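Long-range contacts in type III effector XopAI (Xanthomonas citri, PDB 6K93), which has a mono-ADP-ribosyltransferase fold and, as a type III effector of a plant pathogen, probably binds arginine-containing peptides: residues 113-118 with 203-208; 144-149 with 167-172. All blocks are in the same frame, centred on the assembly; numbering follows the deposited sequence.

Both contacts lie in the helical part of the mono-ADP-ribosyltransferase fold, with centres about 14 Å apart. Contact 1 spans a longer piece of chain, and both segments of contact 2 fall between its two. The order is 113-118, 144-149, 167-172, 203-208. Contact 1 sets the loop leading into helix 117-128 against helix 194-209. Contact 2 crosses helix 136-156 with helix 165-174. The two meet at Asp167, in probable hydrogen bonds between Asp167 OD1 and Ser115 OG and between Asp167 OD2 and Ser205 OG, each 2.8 Å. Ala206 also packs on Asp167 and Leu171. Helix 165-174 packs against helices 117-128, 136-156 and 194-209, and links the two contacts through Asp167.

Contact 1 of 2, residues 113-118 with 203-208; sequences FRSTPE and IISALH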
ATOM      1  N   PHE A 113       4.439  10.324   8.970  1.00 15.86           N
ATOM      2  CA  PHE A 113       3.665   9.180   9.442  1.00 15.55           C
ATOM      3  C   PHE A 113       4.589   8.022   9.788  1.00 16.02           C
ATOM      4  O   PHE A 113       5.439   7.645   8.988  1.00 15.01           O
ATOM      5  CB  PHE A 113       2.662   8.748   8.354  1.00 14.78           C
ATOM      6  CG  PHE A 113       1.684   7.693   8.816  1.00 14.50           C
ATOM      7  CD1 PHE A 113       2.079   6.379   8.983  1.00 13.71           C
ATOM      8  CD2 PHE A 113       0.364   8.021   9.055  1.00 16.14           C
ATOM      9  CE1 PHE A 113       1.200   5.433   9.418  1.00 14.41           C
ATOM     10  CE2 PHE A 113      -0.535   7.057   9.484  1.00 16.86           C
ATOM     11  CZ  PHE A 113      -0.112   5.766   9.660  1.00 15.86           C
ATOM     12  N   ARG A 114       4.412   7.445  10.973  1.00 16.54           N
ATOM     13  CA  ARG A 114       5.187   6.280  11.373  1.00 16.58           C
ATOM     14  C   ARG A 114       4.336   5.316  12.189  1.00 16.08           C
ATOM     15  O   ARG A 114       3.581   5.728  13.078  1.00 18.06           O
ATOM     16  CB  ARG A 114       6.415   6.682  12.226  1.00 17.14           C
ATOM     17  CG  ARG A 114       7.434   7.577  11.541  1.00 18.19           C
ATOM     18  CD  ARG A 114       8.220   6.806  10.470  1.00 18.34           C
ATOM     19  NE  ARG A 114       9.308   7.573   9.895  1.00 19.12           N
ATOM     20  CZ  ARG A 114       9.177   8.480   8.932  1.00 19.33           C
ATOM     21  NH1 ARG A 114       7.995   8.781   8.432  1.00 16.74           N
ATOM     22  NH2 ARG A 114      10.261   9.114   8.457  1.00 20.70           N
ATOM     23  N   SER A 115       4.514   4.023  11.935  1.00 14.81           N
ATOM     24  CA  SER A 115       3.883   3.017  12.765  1.00 14.86           C
ATOM     25  C   SER A 115       4.573   2.949  14.130  1.00 16.96           C
ATOM     26  O   SER A 115       5.781   3.148  14.258  1.00 17.92           O
ATOM     27  CB  SER A 115       3.929   1.635  12.113  1.00 14.95           C
ATOM     28  OG  SER A 115       5.291   1.162  12.025  1.00 15.74           O
ATOM     29  N   THR A 116       3.788   2.679  15.154  1.00 16.43           N
ATOM     30  CA  THR A 116       4.267   2.465  16.515  1.00 17.43           C
ATOM     31  C   THR A 116       4.587   0.994  16.715  1.00 17.29           C
ATOM     32  O   THR A 116       4.123   0.132  15.957  1.00 16.84           O
ATOM     33  CB  THR A 116       3.209   2.885  17.526  1.00 20.05           C
ATOM     34  OG1 THR A 116       2.087   2.007  17.409  1.00 19.31           O
ATOM     35  CG2 THR A 116       2.793   4.320  17.310  1.00 23.33           C
ATOM     36  N   PRO A 117       5.364   0.669  17.749  1.00 18.45           N
ATOM     37  CA  PRO A 117       5.591  -0.753  18.054  1.00 18.63           C
ATOM     38  C   PRO A 117       4.305  -1.539  18.207  1.00 18.00           C
ATOM     39  O   PRO A 117       4.199  -2.658  17.693  1.00 17.96           O
ATOM     40  CB  PRO A 117       6.393  -0.700  19.372  1.00 20.28           C
ATOM     41  CG  PRO A 117       7.147   0.614  19.274  1.00 21.78           C
ATOM     42  CD  PRO A 117       6.143   1.565  18.633  1.00 21.34           C
ATOM     43  N   GLU A 118       3.309  -0.960  18.874  1.00 19.23           N
ATOM     44  CA  GLU A 118       2.025  -1.628  19.044  1.00 20.29           C
ATOM     45  C   GLU A 118       1.339  -1.872  17.695  1.00 18.32           C
ATOM     46  O   GLU A 118       0.794  -2.952  17.450  1.00 18.15           O
ATOM     47  CB  GLU A 118       1.168  -0.767  19.978  1.00 27.84           C
ATOM     48  CG  GLU A 118       1.728  -0.654  21.431  1.00 40.39           C
ATOM     49  CD  GLU A 118       3.004   0.180  21.598  1.00 49.87           C
ATOM     50  OE1 GLU A 118       3.307   1.073  20.766  1.00 45.92           O
ATOM     51  OE2 GLU A 118       3.719  -0.055  22.596  1.00 52.33           O
ATOM     52  N   ILE A 203       2.294  -0.197   5.875  1.00 10.82           N
ATOM     53  CA  ILE A 203       2.694   0.146   4.512  1.00 10.60           C
ATOM     54  C   ILE A 203       2.939   1.642   4.395  1.00 11.59           C
ATOM     55  O   ILE A 203       3.933   2.079   3.818  1.00 11.58           O
ATOM     56  CB  ILE A 203       1.640  -0.317   3.491  1.00 10.59           C
ATOM     57  CG1 ILE A 203       1.476  -1.833   3.493  1.00 11.65           C
ATOM     58  CG2 ILE A 203       2.022   0.181   2.095  1.00 10.32           C
ATOM     59  CD1 ILE A 203       0.294  -2.318   2.648  1.00 12.62           C
ATOM     60  N   ILE A 204       2.036   2.459   4.936  1.00 12.00           N
ATOM     61  CA  ILE A 204       2.203   3.907   4.859  1.00 12.38           C
ATOM     62  C   ILE A 204       3.480   4.322   5.564  1.00 12.70           C
ATOM     63  O   ILE A 204       4.238   5.149   5.057  1.00 12.89           O
ATOM     64  CB  ILE A 204       0.978   4.635   5.442  1.00 13.80           C
ATOM     65  CG1 ILE A 204      -0.250   4.322   4.591  1.00 13.48           C
ATOM     66  CG2 ILE A 204       1.211   6.135   5.491  1.00 14.78           C
ATOM     67  CD1 ILE A 204      -1.556   4.802   5.206  1.00 15.87           C
ATOM     68  N   SER A 205       3.724   3.765   6.746  1.00 11.98           N
ATOM     69  CA  SER A 205       4.946   4.043   7.487  1.00 12.40           C
ATOM     70  C   SER A 205       6.171   3.692   6.668  1.00 12.14           C
ATOM     71  O   SER A 205       7.132   4.465   6.621  1.00 12.63           O
ATOM     72  CB  SER A 205       4.910   3.253   8.799  1.00 13.37           C
ATOM     73  OG  SER A 205       5.998   3.603   9.614  1.00 13.99           O
ATOM     74  N   ALA A 206       6.159   2.523   6.024  1.00 11.19           N
ATOM     75  CA  ALA A 206       7.292   2.117   5.203  1.00 11.90           C
ATOM     76  C   ALA A 206       7.526   3.108   4.074  1.00 12.87           C
ATOM     77  O   ALA A 206       8.667   3.487   3.783  1.00 13.80           O
ATOM     78  CB  ALA A 206       7.058   0.731   4.632  1.00 10.83           C
ATOM     79  N   LEU A 207       6.454   3.505   3.387  1.00 12.84           N
ATOM     80  CA  LEU A 207       6.607   4.371   2.224  1.00 12.11           C
ATOM     81  C   LEU A 207       7.141   5.737   2.598  1.00 13.74           C
ATOM     82  O   LEU A 207       7.911   6.333   1.825  1.00 15.12           O
ATOM     83  CB  LEU A 207       5.287   4.487   1.476  1.00 11.52           C
ATOM     84  CG  LEU A 207       4.834   3.172   0.806  1.00 11.85           C
ATOM     85  CD1 LEU A 207       3.389   3.301   0.345  1.00 12.32           C
ATOM     86  CD2 LEU A 207       5.719   2.814  -0.371  1.00 11.98           C
ATOM     87  N   HIS A 208       6.776   6.249   3.768  1.00 13.85           N
ATOM     88  CA  HIS A 208       7.251   7.559   4.167  1.00 15.62           C
ATOM     89  C   HIS A 208       8.571   7.514   4.917  1.00 17.41           C
ATOM     90  O   HIS A 208       9.184   8.568   5.113  1.00 20.65           O
ATOM     91  CB  HIS A 208       6.188   8.261   5.017  1.00 15.76           C
ATOM     92  CG  HIS A 208       5.026   8.761   4.223  1.00 16.44           C
ATOM     93  ND1 HIS A 208       5.180   9.605   3.142  1.00 16.53           N
ATOM     94  CD2 HIS A 208       3.694   8.530   4.332  1.00 17.04           C
ATOM     95  CE1 HIS A 208       3.996   9.880   2.630  1.00 16.60           C
ATOM     96  NE2 HIS A 208       3.078   9.244   3.336  1.00 16.77           N
TER
HETATM   97  O   HOH W   1      10.027  11.180   6.424  1.00 23.67           O
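Ser205 OG is gripped from two sequence-distant places: it accepts a nearly straight hydrogen bond from Ser115 N (2.8 Å, 167°) and is hydrogen-bonded to Asp167 of helix 165-174. In this helical part of the mono-ADP-ribosyltransferase fold, an extended loop is thus tied to the side of helix 194-209. The Ser205 hydroxyl stands anti to its backbone nitrogen (chi1 -173°), which swings it out to the loop. Ser115 OG bonds to the other carboxylate oxygen of Asp167, so one acid holds both serines. The loop ends at Thr116, the N-cap of helix 117-128.

Next to this polar cluster is an apolar one. Ile204 puts its CG2 methyl over one face of the Phe113 ring in a CH-pi contact, 3.8 Å from the centroid and off-centre toward the rim. Leu102 and Val106 of helix 95-109 also touch this ring.

Arg114 bends at chi2 (-72°) and folds back over its own chain. Its NH1 gives a hydrogen bond to Phe113 O (2.9 Å), approaching from above the carbonyl plane, and another to Ala111 O. A water in the guanidinium plane accepts from Arg114 NH2 (2.9 Å) and donates to His208 O (3.0 Å).

Contact 2 of 2, residues 144-149 with 167-172; sequences NGMMQR and DLVALQ
This is a buried helix-helix crossing in the helical part of the mono-ADP-ribosyltransferase fold, where helix 136-156 passes over helix 165-174. The axes of segments 144-149 and 167-172 approach to 9.1 Å and their directions differ by 116°. The backbones are nearest at Met146 and Val169, whose CA atoms are 5.9 Å apart.

Val169 is the apolar centre. Its CG1 methyl meets Met146 CB at 3.9 Å, and the two side chains cross at about a right angle. The other methyl, CG2, lies against the backbone of Met146 and reaches Met147 SD at 3.8 Å. Met147 starts out away from helix 165-174, but the bend at chi2 brings its sulfur back to CG2. Phe123 of helix 117-128 and Trp143 also touch Val169.

Gln172 adds the polar half. Its chain is extended, with CG anti to the backbone nitrogen (chi1 -177°), and carries the amide across to Met146. Met146 CG and SD lie above that amide plane, CG 3.4 Å from Gln172 NE2. That NE2 is hydrogen-bonded to Glu279, which gives the buried amide a partner at each end. Arg149, also extended, stands with its guanidinium almost perpendicular to the amide. Its NH1 bonds to Phe277 O as well. Arg149 NH1 donates to Gln172 OE1 (2.8 Å, 154°) from the side of the amide opposite Met146, steeply above the carbonyl plane and not on a lone pair, while OE1 sits in the guanidinium plane.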
ATOM      1  N   ASN A 144       7.799 -15.212   9.983  1.00 16.08           N
ATOM      2  CA  ASN A 144       9.170 -15.327  10.470  1.00 16.38           C
ATOM      3  C   ASN A 144      10.165 -15.228   9.323  1.00 16.24           C
ATOM      4  O   ASN A 144      11.206 -14.582   9.453  1.00 17.22           O
ATOM      5  CB  ASN A 144       9.355 -16.642  11.215  1.00 17.86           C
ATOM      6  CG  ASN A 144       8.576 -16.694  12.513  1.00 19.86           C
ATOM      7  OD1 ASN A 144       8.124 -15.675  13.022  1.00 19.11           O
ATOM      8  ND2 ASN A 144       8.410 -17.895  13.048  1.00 21.65           N
ATOM      9  N   GLY A 145       9.864 -15.867   8.193  1.00 15.54           N
ATOM     10  CA  GLY A 145      10.766 -15.799   7.051  1.00 15.67           C
ATOM     11  C   GLY A 145      10.888 -14.402   6.479  1.00 15.49           C
ATOM     12  O   GLY A 145      11.985 -13.974   6.088  1.00 15.90           O
ATOM     13  N   MET A 146       9.765 -13.683   6.397  1.00 14.41           N
ATOM     14  CA  MET A 146       9.819 -12.299   5.928  1.00 14.52           C
ATOM     15  C   MET A 146      10.604 -11.422   6.909  1.00 14.53           C
ATOM     16  O   MET A 146      11.406 -10.569   6.488  1.00 15.20           O
ATOM     17  CB  MET A 146       8.407 -11.775   5.710  1.00 15.75           C
ATOM     18  CG  MET A 146       7.772 -12.401   4.526  1.00 19.23           C
ATOM     19  SD  MET A 146       6.253 -11.517   4.106  1.00 22.67           S
ATOM     20  CE  MET A 146       5.371 -12.324   5.187  1.00 16.48           C
ATOM     21  N   MET A 147      10.390 -11.601   8.217  1.00 14.38           N
ATOM     22  CA  MET A 147      11.148 -10.820   9.191  1.00 14.09           C
ATOM     23  C   MET A 147      12.643 -11.066   9.036  1.00 15.14           C
ATOM     24  O   MET A 147      13.452 -10.133   9.109  1.00 16.92           O
ATOM     25  CB  MET A 147      10.684 -11.169  10.603  1.00 15.14           C
ATOM     26  CG  MET A 147       9.315 -10.656  10.989  1.00 15.08           C
ATOM     27  SD  MET A 147       9.290  -8.862  11.262  1.00 16.07           S
ATOM     28  CE  MET A 147      10.283  -8.739  12.738  1.00 16.05           C
ATOM     29  N   GLN A 148      13.034 -12.330   8.906  1.00 14.74           N
ATOM     30  CA  GLN A 148      14.448 -12.647   8.710  1.00 18.06           C
ATOM     31  C   GLN A 148      14.981 -12.017   7.431  1.00 17.66           C
ATOM     32  O   GLN A 148      16.073 -11.438   7.425  1.00 19.04           O
ATOM     33  CB  GLN A 148      14.648 -14.162   8.691  1.00 24.98           C
ATOM     34  CG  GLN A 148      16.101 -14.614   8.613  1.00 35.29           C
ATOM     35  CD  GLN A 148      16.953 -14.169   9.795  1.00 44.59           C
ATOM     36  OE1 GLN A 148      16.447 -13.887  10.880  1.00 47.18           O
ATOM     37  NE2 GLN A 148      18.264 -14.105   9.580  1.00 49.89           N
ATOM     38  N   ARG A 149      14.221 -12.110   6.338  1.00 16.02           N
ATOM     39  CA  ARG A 149      14.665 -11.532   5.073  1.00 16.60           C
ATOM     40  C   ARG A 149      14.890 -10.035   5.206  1.00 16.52           C
ATOM     41  O   ARG A 149      15.879  -9.498   4.692  1.00 16.54           O
ATOM     42  CB  ARG A 149      13.649 -11.832   3.960  1.00 18.40           C
ATOM     43  CG  ARG A 149      13.896 -11.099   2.652  1.00 19.44           C
ATOM     44  CD  ARG A 149      12.874 -11.446   1.571  1.00 21.56           C
ATOM     45  NE  ARG A 149      13.257 -10.869   0.271  1.00 24.27           N
ATOM     46  CZ  ARG A 149      12.497 -10.047  -0.442  1.00 28.69           C
ATOM     47  NH1 ARG A 149      11.301  -9.700  -0.015  1.00 28.51           N
ATOM     48  NH2 ARG A 149      12.944  -9.571  -1.597  1.00 29.68           N
ATOM     49  N   ASP A 167       7.723  -2.801   8.997  1.00 12.70           N
ATOM     50  CA  ASP A 167       7.298  -1.926   7.909  1.00 12.73           C
ATOM     51  C   ASP A 167       7.804  -2.453   6.569  1.00 12.90           C
ATOM     52  O   ASP A 167       7.075  -2.428   5.572  1.00 12.23           O
ATOM     53  CB  ASP A 167       7.805  -0.507   8.137  1.00 13.30           C
ATOM     54  CG  ASP A 167       7.069   0.228   9.236  1.00 14.11           C
ATOM     55  OD1 ASP A 167       6.019  -0.239   9.768  1.00 14.76           O
ATOM     56  OD2 ASP A 167       7.560   1.329   9.592  1.00 15.35           O
ATOM     57  N   LEU A 168       9.059  -2.916   6.522  1.00 12.90           N
ATOM     58  CA  LEU A 168       9.558  -3.538   5.303  1.00 12.37           C
ATOM     59  C   LEU A 168       8.798  -4.818   4.972  1.00 11.61           C
ATOM     60  O   LEU A 168       8.491  -5.088   3.804  1.00 12.66           O
ATOM     61  CB  LEU A 168      11.047  -3.835   5.432  1.00 13.11           C
ATOM     62  CG  LEU A 168      12.007  -2.630   5.495  1.00 15.17           C
ATOM     63  CD1 LEU A 168      13.447  -3.095   5.665  1.00 15.77           C
ATOM     64  CD2 LEU A 168      11.865  -1.780   4.240  1.00 15.88           C
ATOM     65  N   VAL A 169       8.440  -5.600   5.995  1.00 11.23           N
ATOM     66  CA  VAL A 169       7.616  -6.786   5.764  1.00 11.28           C
ATOM     67  C   VAL A 169       6.278  -6.400   5.136  1.00 10.89           C
ATOM     68  O   VAL A 169       5.769  -7.089   4.251  1.00 11.38           O
ATOM     69  CB  VAL A 169       7.422  -7.575   7.076  1.00 12.55           C
ATOM     70  CG1 VAL A 169       6.367  -8.662   6.908  1.00 12.64           C
ATOM     71  CG2 VAL A 169       8.730  -8.183   7.537  1.00 13.26           C
ATOM     72  N   ALA A 170       5.711  -5.273   5.554  1.00 10.97           N
ATOM     73  CA  ALA A 170       4.464  -4.804   4.963  1.00 11.54           C
ATOM     74  C   ALA A 170       4.606  -4.552   3.468  1.00 10.97           C
ATOM     75  O   ALA A 170       3.669  -4.815   2.705  1.00 11.26           O
ATOM     76  CB  ALA A 170       3.978  -3.533   5.692  1.00 12.00           C
ATOM     77  N   LEU A 171       5.749  -4.012   3.030  1.00 10.86           N
ATOM     78  CA  LEU A 171       5.965  -3.808   1.601  1.00 11.22           C
ATOM     79  C   LEU A 171       6.038  -5.134   0.873  1.00 11.43           C
ATOM     80  O   LEU A 171       5.442  -5.290  -0.190  1.00 11.41           O
ATOM     81  CB  LEU A 171       7.223  -2.971   1.352  1.00 11.60           C
ATOM     82  CG  LEU A 171       7.231  -1.534   1.870  1.00 12.83           C
ATOM     83  CD1 LEU A 171       8.579  -0.878   1.514  1.00 13.51           C
ATOM     84  CD2 LEU A 171       6.068  -0.751   1.307  1.00 13.42           C
ATOM     85  N   GLN A 172       6.727  -6.119   1.444  1.00 11.65           N
ATOM     86  CA  GLN A 172       6.718  -7.434   0.821  1.00 11.88           C
ATOM     87  C   GLN A 172       5.307  -8.008   0.787  1.00 11.58           C
ATOM     88  O   GLN A 172       4.871  -8.546  -0.236  1.00 11.51           O
ATOM     89  CB  GLN A 172       7.681  -8.387   1.535  1.00 12.77           C
ATOM     90  CG  GLN A 172       7.746  -9.750   0.839  1.00 14.56           C
ATOM     91  CD  GLN A 172       8.737 -10.700   1.477  1.00 18.04           C
ATOM     92  OE1 GLN A 172       9.646 -10.290   2.176  1.00 20.62           O
ATOM     93  NE2 GLN A 172       8.562 -11.990   1.209  1.00 18.53           N
TER